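VIN1 (Oscarella pearsei, PDB 6BFI) probably binds actin filaments and may play a role in cell-cell adhesion, as a sponge member of the vinculin/alpha-catenin family. Local coordinates at residues 136-141 against 244-249; 741-746 against 816-821; 706-711 against 722-727. All blocks are in the same frame, centred on the assembly; numbering follows the deposited sequence.

Contact 1. Residues 136-141 against 244-249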
loop_
_atom_site.group_PDB
_atom_site.type_symbol
_atom_site.label_atom_id
_atom_site.label_comp_id
_atom_site.label_asym_id
_atom_site.label_seq_id
_atom_site.Cartn_x
_atom_site.Cartn_y
_atom_site.Cartn_z
ATOM N N LYS A 136 25.240 14.506 -5.580
ATOM C CA LYS A 136 26.665 14.426 -5.895
ATOM C C LYS A 136 27.326 13.271 -5.148
ATOM O O LYS A 136 28.014 12.435 -5.753
ATOM C CB LYS A 136 27.336 15.760 -5.563
ATOM C CG LYS A 136 28.851 15.775 -5.631
ATOM C CD LYS A 136 29.366 17.164 -5.264
ATOM C CE LYS A 136 30.874 17.188 -5.078
ATOM N NZ LYS A 136 31.344 18.524 -4.601
ATOM N N VAL A 137 27.105 13.190 -3.831
ATOM C CA VAL A 137 27.674 12.088 -3.051
ATOM C C VAL A 137 27.212 10.742 -3.603
ATOM O O VAL A 137 28.026 9.846 -3.883
ATOM C CB VAL A 137 27.307 12.240 -1.564
ATOM C CG1 VAL A 137 27.639 10.967 -0.803
ATOM C CG2 VAL A 137 28.031 13.434 -0.958
ATOM N N CYS A 138 25.892 10.583 -3.772
ATOM C CA CYS A 138 25.347 9.318 -4.264
ATOM C C CYS A 138 25.944 8.939 -5.614
ATOM O O CYS A 138 26.209 7.759 -5.878
ATOM C CB CYS A 138 23.823 9.406 -4.364
ATOM S SG CYS A 138 22.977 9.753 -2.805
ATOM N N ARG A 139 26.154 9.926 -6.487
ATOM C CA ARG A 139 26.776 9.656 -7.777
ATOM C C ARG A 139 28.211 9.180 -7.606
ATOM O O ARG A 139 28.646 8.257 -8.303
ATOM C CB ARG A 139 26.734 10.901 -8.664
ATOM C CG ARG A 139 25.362 11.252 -9.218
ATOM C CD ARG A 139 24.778 10.125 -10.053
ATOM N NE ARG A 139 23.689 10.600 -10.905
ATOM C CZ ARG A 139 22.853 9.807 -11.568
ATOM N NH1 ARG A 139 22.966 8.490 -11.472
ATOM N NH2 ARG A 139 21.900 10.335 -12.323
ATOM N N SER A 140 28.963 9.791 -6.688
ATOM C CA SER A 140 30.348 9.371 -6.487
ATOM C C SER A 140 30.419 7.914 -6.037
ATOM O O SER A 140 31.137 7.101 -6.637
ATOM C CB SER A 140 31.045 10.286 -5.478
ATOM O OG SER A 140 30.574 10.064 -4.162
ATOM N N VAL A 141 29.663 7.558 -4.992
ATOM C CA VAL A 141 29.737 6.185 -4.494
ATOM C C VAL A 141 29.198 5.204 -5.535
ATOM O O VAL A 141 29.759 4.115 -5.739
ATOM C CB VAL A 141 29.004 6.064 -3.145
ATOM C CG1 VAL A 141 27.603 6.623 -3.243
ATOM C CG2 VAL A 141 28.973 4.621 -2.680
ATOM N N GLU A 244 17.419 4.869 -7.330
ATOM C CA GLU A 244 16.117 5.234 -6.782
ATOM C C GLU A 244 16.256 6.265 -5.671
ATOM O O GLU A 244 15.435 7.184 -5.570
ATOM C CB GLU A 244 15.386 3.987 -6.278
ATOM C CG GLU A 244 13.937 4.232 -5.875
ATOM C CD GLU A 244 13.033 4.530 -7.058
ATOM O OE1 GLU A 244 13.482 4.385 -8.214
ATOM O OE2 GLU A 244 11.865 4.910 -6.832
ATOM N N ILE A 245 17.286 6.134 -4.831
ATOM C CA ILE A 245 17.551 7.160 -3.825
ATOM C C ILE A 245 17.740 8.516 -4.491
ATOM O O ILE A 245 17.204 9.530 -4.031
ATOM C CB ILE A 245 18.773 6.780 -2.968
ATOM C CG1 ILE A 245 18.376 5.791 -1.875
ATOM C CG2 ILE A 245 19.399 8.015 -2.341
ATOM C CD1 ILE A 245 19.535 5.327 -1.022
ATOM N N ILE A 246 18.495 8.553 -5.591
ATOM C CA ILE A 246 18.725 9.813 -6.292
ATOM C C ILE A 246 17.418 10.356 -6.854
ATOM O O ILE A 246 17.172 11.568 -6.826
ATOM C CB ILE A 246 19.787 9.626 -7.393
ATOM C CG1 ILE A 246 21.143 9.298 -6.767
ATOM C CG2 ILE A 246 19.894 10.872 -8.263
ATOM C CD1 ILE A 246 22.224 8.971 -7.777
ATOM N N ARG A 247 16.555 9.472 -7.360
ATOM C CA ARG A 247 15.298 9.923 -7.948
ATOM C C ARG A 247 14.365 10.497 -6.888
ATOM O O ARG A 247 13.769 11.563 -7.081
ATOM C CB ARG A 247 14.621 8.771 -8.693
ATOM C CG ARG A 247 13.441 9.212 -9.541
ATOM C CD ARG A 247 12.659 8.026 -10.079
ATOM N NE ARG A 247 11.975 7.300 -9.012
ATOM C CZ ARG A 247 10.760 7.604 -8.563
ATOM N NH1 ARG A 247 10.090 8.624 -9.086
ATOM N NH2 ARG A 247 10.215 6.889 -7.587
ATOM N N VAL A 248 14.223 9.799 -5.759
ATOM C CA VAL A 248 13.338 10.267 -4.697
ATOM C C VAL A 248 13.892 11.528 -4.048
ATOM O O VAL A 248 13.128 12.409 -3.634
ATOM C CB VAL A 248 13.116 9.145 -3.666
ATOM C CG1 VAL A 248 12.194 9.614 -2.551
ATOM C CG2 VAL A 248 12.546 7.909 -4.347
ATOM N N LEU A 249 15.221 11.640 -3.955
ATOM C CA LEU A 249 15.839 12.846 -3.413
ATOM C C LEU A 249 15.439 14.087 -4.198
ATOM O O LEU A 249 15.332 15.176 -3.624
ATOM C CB LEU A 249 17.364 12.700 -3.408
ATOM C CG LEU A 249 18.022 12.124 -2.153
ATOM C CD1 LEU A 249 19.504 11.861 -2.387
ATOM C CD2 LEU A 249 17.832 13.071 -0.984
#
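Ile246 meets two consecutive residues of helix 102-145 with one branch. Its CG1 lies 3.6 Å from CB of Cys138, and its CD1 carries on past that carbon to the side chain of Arg139, with CD1 of Ile246 3.6 Å from CD of Arg139. The Ile246 chain crosses the arginine at about a right angle, and the same methyl sits over one face of the guanidinium, 3.9 Å from CZ of Arg139. A bend at chi2 (-59°) places CD of Arg139 against this methyl, while the charged tip bonds beyond the contact: NH1 forms a salt bridge with Glu243 and a hydrogen bond with Gln142. No hydrogen bond links the two segments. Over these residues the helices run antiparallel (169°) with axes 10.1 Å apart, a pairing consistent with the antiparallel helical bundles of the vinculin family. Helices 154-178 and 185-215 also pack here, Met171 on Cys138 and Glu194 on Ile245. Cys138 turns SG to the side of the backbone N (chi1 -60°), where the sulfur has CG2 of Ile245 at 4.0 Å and CD1 of Leu249 at 4.1 Å.

Contact 2. Residues 741-746 against 816-821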
loop_
_atom_site.group_PDB
_atom_site.type_symbol
_atom_site.label_atom_id
_atom_site.label_comp_id
_atom_site.label_asym_id
_atom_site.label_seq_id
_atom_site.Cartn_x
_atom_site.Cartn_y
_atom_site.Cartn_z
ATOM N N ARG A 741 -10.373 8.440 13.401
ATOM C CA ARG A 741 -9.357 7.909 14.304
ATOM C C ARG A 741 -9.998 7.227 15.506
ATOM O O ARG A 741 -9.500 6.199 15.981
ATOM C CB ARG A 741 -8.414 9.026 14.749
ATOM C CG ARG A 741 -7.342 8.576 15.725
ATOM C CD ARG A 741 -6.142 9.506 15.698
ATOM N NE ARG A 741 -5.117 9.096 16.653
ATOM C CZ ARG A 741 -3.870 9.554 16.650
ATOM N NH1 ARG A 741 -3.489 10.434 15.736
ATOM N NH2 ARG A 741 -3.003 9.127 17.558
ATOM N N GLN A 742 -11.107 7.779 16.007
ATOM C CA GLN A 742 -11.845 7.101 17.069
ATOM C C GLN A 742 -12.393 5.760 16.598
ATOM O O GLN A 742 -12.501 4.819 17.392
ATOM C CB GLN A 742 -12.986 7.983 17.574
ATOM C CG GLN A 742 -12.541 9.290 18.205
ATOM C CD GLN A 742 -13.712 10.139 18.660
ATOM O OE1 GLN A 742 -14.845 9.662 18.740
ATOM N NE2 GLN A 742 -13.447 11.406 18.955
ATOM N N ILE A 743 -12.750 5.656 15.316
ATOM C CA ILE A 743 -13.214 4.382 14.777
ATOM C C ILE A 743 -12.057 3.398 14.659
ATOM O O ILE A 743 -12.190 2.217 15.002
ATOM C CB ILE A 743 -13.915 4.606 13.426
ATOM C CG1 ILE A 743 -15.253 5.312 13.645
ATOM C CG2 ILE A 743 -14.104 3.288 12.687
ATOM C CD1 ILE A 743 -15.653 6.220 12.513
ATOM N N ALA A 744 -10.902 3.866 14.180
ATOM C CA ALA A 744 -9.747 2.985 14.048
ATOM C C ALA A 744 -9.250 2.500 15.403
ATOM O O ALA A 744 -8.751 1.376 15.513
ATOM C CB ALA A 744 -8.624 3.699 13.295
ATOM N N ASN A 745 -9.383 3.325 16.444
ATOM C CA ASN A 745 -8.858 2.944 17.752
ATOM C C ASN A 745 -9.644 1.785 18.353
ATOM O O ASN A 745 -9.056 0.865 18.934
ATOM C CB ASN A 745 -8.875 4.150 18.691
ATOM C CG ASN A 745 -8.078 3.912 19.959
ATOM O OD1 ASN A 745 -8.610 3.432 20.960
ATOM N ND2 ASN A 745 -6.794 4.249 19.922
ATOM N N ALA A 746 -10.968 1.806 18.223
ATOM C CA ALA A 746 -11.821 0.769 18.790
ATOM C C ALA A 746 -11.960 -0.450 17.885
ATOM O O ALA A 746 -12.782 -1.328 18.171
ATOM C CB ALA A 746 -13.206 1.342 19.104
ATOM N N ALA A 816 -15.461 -0.706 6.748
ATOM C CA ALA A 816 -14.767 -1.971 6.965
ATOM C C ALA A 816 -14.257 -2.086 8.396
ATOM O O ALA A 816 -14.237 -3.183 8.968
ATOM C CB ALA A 816 -13.615 -2.118 5.972
ATOM N N ALA A 817 -13.843 -0.968 8.994
ATOM C CA ALA A 817 -13.345 -1.000 10.363
ATOM C C ALA A 817 -14.461 -1.193 11.380
ATOM O O ALA A 817 -14.194 -1.667 12.491
ATOM C CB ALA A 817 -12.573 0.281 10.673
ATOM N N CYS A 818 -15.700 -0.842 11.032
ATOM C CA CYS A 818 -16.830 -1.000 11.940
ATOM C C CYS A 818 -17.382 -2.424 11.971
ATOM O O CYS A 818 -18.498 -2.627 12.465
ATOM C CB CYS A 818 -17.947 -0.020 11.568
ATOM S SG CYS A 818 -17.561 1.722 11.888
ATOM N N ILE A 819 -16.640 -3.407 11.470
ATOM C CA ILE A 819 -17.125 -4.785 11.446
ATOM C C ILE A 819 -16.783 -5.523 12.735
ATOM O O ILE A 819 -17.611 -6.266 13.269
ATOM C CB ILE A 819 -16.563 -5.516 10.211
ATOM C CG1 ILE A 819 -17.039 -4.830 8.929
ATOM C CG2 ILE A 819 -16.982 -6.978 10.216
ATOM C CD1 ILE A 819 -16.350 -5.327 7.676
ATOM N N ARG A 820 -15.572 -5.336 13.257
ATOM C CA ARG A 820 -15.124 -5.982 14.492
ATOM C C ARG A 820 -14.760 -4.894 15.497
ATOM O O ARG A 820 -13.583 -4.613 15.735
ATOM C CB ARG A 820 -13.944 -6.925 14.228
ATOM C CG ARG A 820 -14.316 -8.198 13.486
ATOM C CD ARG A 820 -13.142 -9.164 13.442
ATOM N NE ARG A 820 -13.488 -10.419 12.780
ATOM C CZ ARG A 820 -14.029 -11.464 13.398
ATOM N NH1 ARG A 820 -14.290 -11.408 14.697
ATOM N NH2 ARG A 820 -14.309 -12.566 12.716
ATOM N N LEU A 821 -15.780 -4.285 16.091
ATOM C CA LEU A 821 -15.599 -3.267 17.113
ATOM C C LEU A 821 -15.702 -3.887 18.500
ATOM O O LEU A 821 -16.341 -4.925 18.693
ATOM C CB LEU A 821 -16.637 -2.153 16.971
ATOM C CG LEU A 821 -16.529 -1.246 15.746
ATOM C CD1 LEU A 821 -17.652 -0.220 15.748
ATOM C CD2 LEU A 821 -15.172 -0.563 15.707
#
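Ala817, at the end of helix 786-817, directs its CB at Ile743 near the end of helix 718-745, the methyl lying 3.9 Å from CG2 of Ile743. The next residue, Cys818, is the first to depart from helical backbone angles, and its side chain goes to the same isoleucine methyl: SG is 3.9 Å from CG2 of Ile743. With CG1 beside the backbone N (chi1 -71°), CG2 of Ile743 stands anti to that N and touches both the alanine carbon and the sulfur, which approach it from directions about 86° apart. Trp832 also packs on Cys818, and Ile827 on Ile743, so the downstream chain returns to this spot.

Arg820 adds little side-chain contact here; its guanidinium leads away, NH2 bonding to the backbone O of Asn616, and its main chain is hydrogen-bonded to Met748. Leu821, in an extended conformation, then swings back against the end of helix 718-745. CD2 of Leu821 touches the carbonyl of Ala746, just past the helix, 3.5 Å from O of Ala746, and stays 4.4 Å from CB of Ala746. CA of Leu821 approaches O of Ala746 at 3.6 Å in a CA-H...O contact with an angle of 144° at the hydrogen. The backbones of Ala746 and Arg822 are hydrogen-bonded too, so with the Arg820-Met748 link the two post-helical chains pair in opposite directions over a short run.

Two helix termini packed through apolar side chains, with the chain after the last helix folded back over one of them, are consistent with the helical-bundle tail of vinculin and its C-terminal arm.

Contact 3. Residues 706-711 against 722-727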
loop_
_atom_site.group_PDB
_atom_site.type_symbol
_atom_site.label_atom_id
_atom_site.label_comp_id
_atom_site.label_asym_id
_atom_site.label_seq_id
_atom_site.Cartn_x
_atom_site.Cartn_y
_atom_site.Cartn_z
ATOM N N SER A 706 -15.512 24.726 -5.835
ATOM C CA SER A 706 -15.493 24.654 -7.293
ATOM C C SER A 706 -16.166 25.874 -7.907
ATOM O O SER A 706 -15.606 26.535 -8.795
ATOM C CB SER A 706 -16.176 23.369 -7.761
ATOM O OG SER A 706 -16.318 23.352 -9.172
ATOM N N LYS A 707 -17.367 26.203 -7.418
ATOM C CA LYS A 707 -18.078 27.374 -7.926
ATOM C C LYS A 707 -17.268 28.651 -7.728
ATOM O O LYS A 707 -17.278 29.542 -8.586
ATOM C CB LYS A 707 -19.443 27.490 -7.248
ATOM C CG LYS A 707 -20.217 28.752 -7.601
ATOM C CD LYS A 707 -21.629 28.703 -7.040
ATOM C CE LYS A 707 -22.354 30.022 -7.245
ATOM N NZ LYS A 707 -21.715 31.128 -6.479
ATOM N N TYR A 708 -16.545 28.754 -6.611
ATOM C CA TYR A 708 -15.812 29.982 -6.320
ATOM C C TYR A 708 -14.540 30.116 -7.151
ATOM O O TYR A 708 -14.158 31.236 -7.508
ATOM C CB TYR A 708 -15.488 30.055 -4.829
ATOM C CG TYR A 708 -16.723 30.129 -3.961
ATOM C CD1 TYR A 708 -17.890 30.727 -4.428
ATOM C CD2 TYR A 708 -16.731 29.591 -2.680
ATOM C CE1 TYR A 708 -19.024 30.794 -3.643
ATOM C CE2 TYR A 708 -17.863 29.652 -1.888
ATOM C CZ TYR A 708 -19.004 30.255 -2.375
ATOM O OH TYR A 708 -20.128 30.320 -1.588
ATOM N N THR A 709 -13.868 29.007 -7.469
ATOM C CA THR A 709 -12.724 29.099 -8.372
ATOM C C THR A 709 -13.173 29.326 -9.808
ATOM O O THR A 709 -12.426 29.912 -10.600
ATOM C CB THR A 709 -11.853 27.841 -8.295
ATOM O OG1 THR A 709 -12.489 26.768 -9.001
ATOM C CG2 THR A 709 -11.624 27.429 -6.854
ATOM N N ARG A 710 -14.380 28.876 -10.162
ATOM C CA ARG A 710 -14.867 29.103 -11.519
ATOM C C ARG A 710 -15.174 30.572 -11.792
ATOM O O ARG A 710 -15.251 30.967 -12.960
ATOM C CB ARG A 710 -16.115 28.259 -11.785
ATOM C CG ARG A 710 -16.367 27.984 -13.263
ATOM C CD ARG A 710 -17.839 28.111 -13.631
ATOM N NE ARG A 710 -18.696 27.248 -12.822
ATOM C CZ ARG A 710 -19.492 27.684 -11.851
ATOM N NH1 ARG A 710 -19.550 28.978 -11.567
ATOM N NH2 ARG A 710 -20.236 26.827 -11.167
ATOM N N GLY A 711 -15.347 31.383 -10.751
ATOM C CA GLY A 711 -15.691 32.782 -10.927
ATOM C C GLY A 711 -14.616 33.603 -11.611
ATOM O O GLY A 711 -13.515 33.767 -11.075
ATOM N N LEU A 722 -13.546 31.792 -1.657
ATOM C CA LEU A 722 -12.635 30.686 -1.929
ATOM C C LEU A 722 -11.753 30.388 -0.722
ATOM O O LEU A 722 -11.620 29.230 -0.307
ATOM C CB LEU A 722 -11.784 31.000 -3.162
ATOM C CG LEU A 722 -10.624 30.046 -3.467
ATOM C CD1 LEU A 722 -11.094 28.597 -3.518
ATOM C CD2 LEU A 722 -9.941 30.437 -4.769
ATOM N N ILE A 723 -11.148 31.424 -0.140
ATOM C CA ILE A 723 -10.248 31.219 0.993
ATOM C C ILE A 723 -11.015 30.679 2.195
ATOM O O ILE A 723 -10.628 29.668 2.802
ATOM C CB ILE A 723 -9.516 32.530 1.333
ATOM C CG1 ILE A 723 -8.660 32.980 0.147
ATOM C CG2 ILE A 723 -8.678 32.363 2.587
ATOM C CD1 ILE A 723 -7.975 34.314 0.357
ATOM N N ARG A 724 -12.115 31.346 2.551
ATOM C CA ARG A 724 -12.932 30.904 3.676
ATOM C C ARG A 724 -13.438 29.483 3.466
ATOM O O ARG A 724 -13.446 28.673 4.401
ATOM C CB ARG A 724 -14.102 31.868 3.875
ATOM C CG ARG A 724 -15.112 31.426 4.915
ATOM C CD ARG A 724 -16.257 32.419 5.011
ATOM N NE ARG A 724 -16.886 32.648 3.714
ATOM C CZ ARG A 724 -17.845 31.882 3.205
ATOM N NH1 ARG A 724 -18.287 30.830 3.884
ATOM N NH2 ARG A 724 -18.363 32.163 2.017
ATOM N N MET A 725 -13.856 29.161 2.239
ATOM C CA MET A 725 -14.330 27.811 1.955
ATOM C C MET A 725 -13.212 26.789 2.130
ATOM O O MET A 725 -13.441 25.693 2.658
ATOM C CB MET A 725 -14.906 27.746 0.543
ATOM C CG MET A 725 -15.601 26.436 0.231
ATOM S SD MET A 725 -16.857 26.046 1.465
ATOM C CE MET A 725 -17.986 27.417 1.248
ATOM N N ALA A 726 -11.995 27.132 1.701
ATOM C CA ALA A 726 -10.862 26.232 1.901
ATOM C C ALA A 726 -10.603 25.994 3.380
ATOM O O ALA A 726 -10.349 24.856 3.797
ATOM C CB ALA A 726 -9.614 26.795 1.226
ATOM N N LYS A 727 -10.663 27.053 4.191
ATOM C CA LYS A 727 -10.445 26.882 5.624
ATOM C C LYS A 727 -11.542 26.027 6.254
ATOM O O LYS A 727 -11.267 25.193 7.129
ATOM C CB LYS A 727 -10.353 28.247 6.307
ATOM C CG LYS A 727 -9.175 29.085 5.833
ATOM C CD LYS A 727 -8.808 30.163 6.843
ATOM C CE LYS A 727 -9.114 31.556 6.316
ATOM N NZ LYS A 727 -8.760 32.605 7.314
#
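Tyr708 lies against Leu722 and Met725, its CB 4.2 Å from CB of Leu722 and its ring meeting the methionine. CE of Met725 comes to the ring edge, near its plane, 3.9 Å from CE2 of Tyr708; the methionine chain, bent at chi2 (53°) and chi3 (63°), crosses the tyrosine at about a right angle. Beside it, CG2 of Thr709 nestles at the fork of Leu722, 3.6 Å from CD1 and 4.0 Å from CD2 of that leucine. These side chains pack the two arms of a helical hairpin: helix 690-710 and helix 718-745 are successive in the chain, and here their axes run antiparallel at 155° and 9.7 Å apart, as befits the bundles of the vinculin family. Thr709 is steadied by its own helix, OG1 donating to O of Ser706 at 3.1 Å, a carbonyl that also accepts from N of Arg710. The tyrosine hydroxyl is hydrogen-bonded to Glu650 OE2, which in turn forms a salt bridge with NH2 of Arg724. Asp721 shares that same NH2, while Glu728 takes NH1, so the guanidinium is held by three acids. Farther out, helix 763-778 covers Leu722 through Lys777 and Ala778, and Val25 of helix 8-32 meets Ile723.

In the fold
Along the chain the order is contact 1, contact 3, contact 2. Contact 1 joins helices 102-145 and 224-249, and its centre lies about 41 Å from the centres of both others, on the opposite side of the chain's centre from contact 2. Contacts 2 and 3 share helix 718-745: contact 3 sits near its beginning and contact 2 at its end, with centres about 33 Å and nearest atoms about 18 Å apart. One helix thus links the hairpin with helix 690-710 to the region where the chain leaves helix 786-817. Near contact 3, helix 8-32 packs on helix 718-745, bringing N-terminal and C-terminal parts together, consistent with head-tail packing as in vinculin.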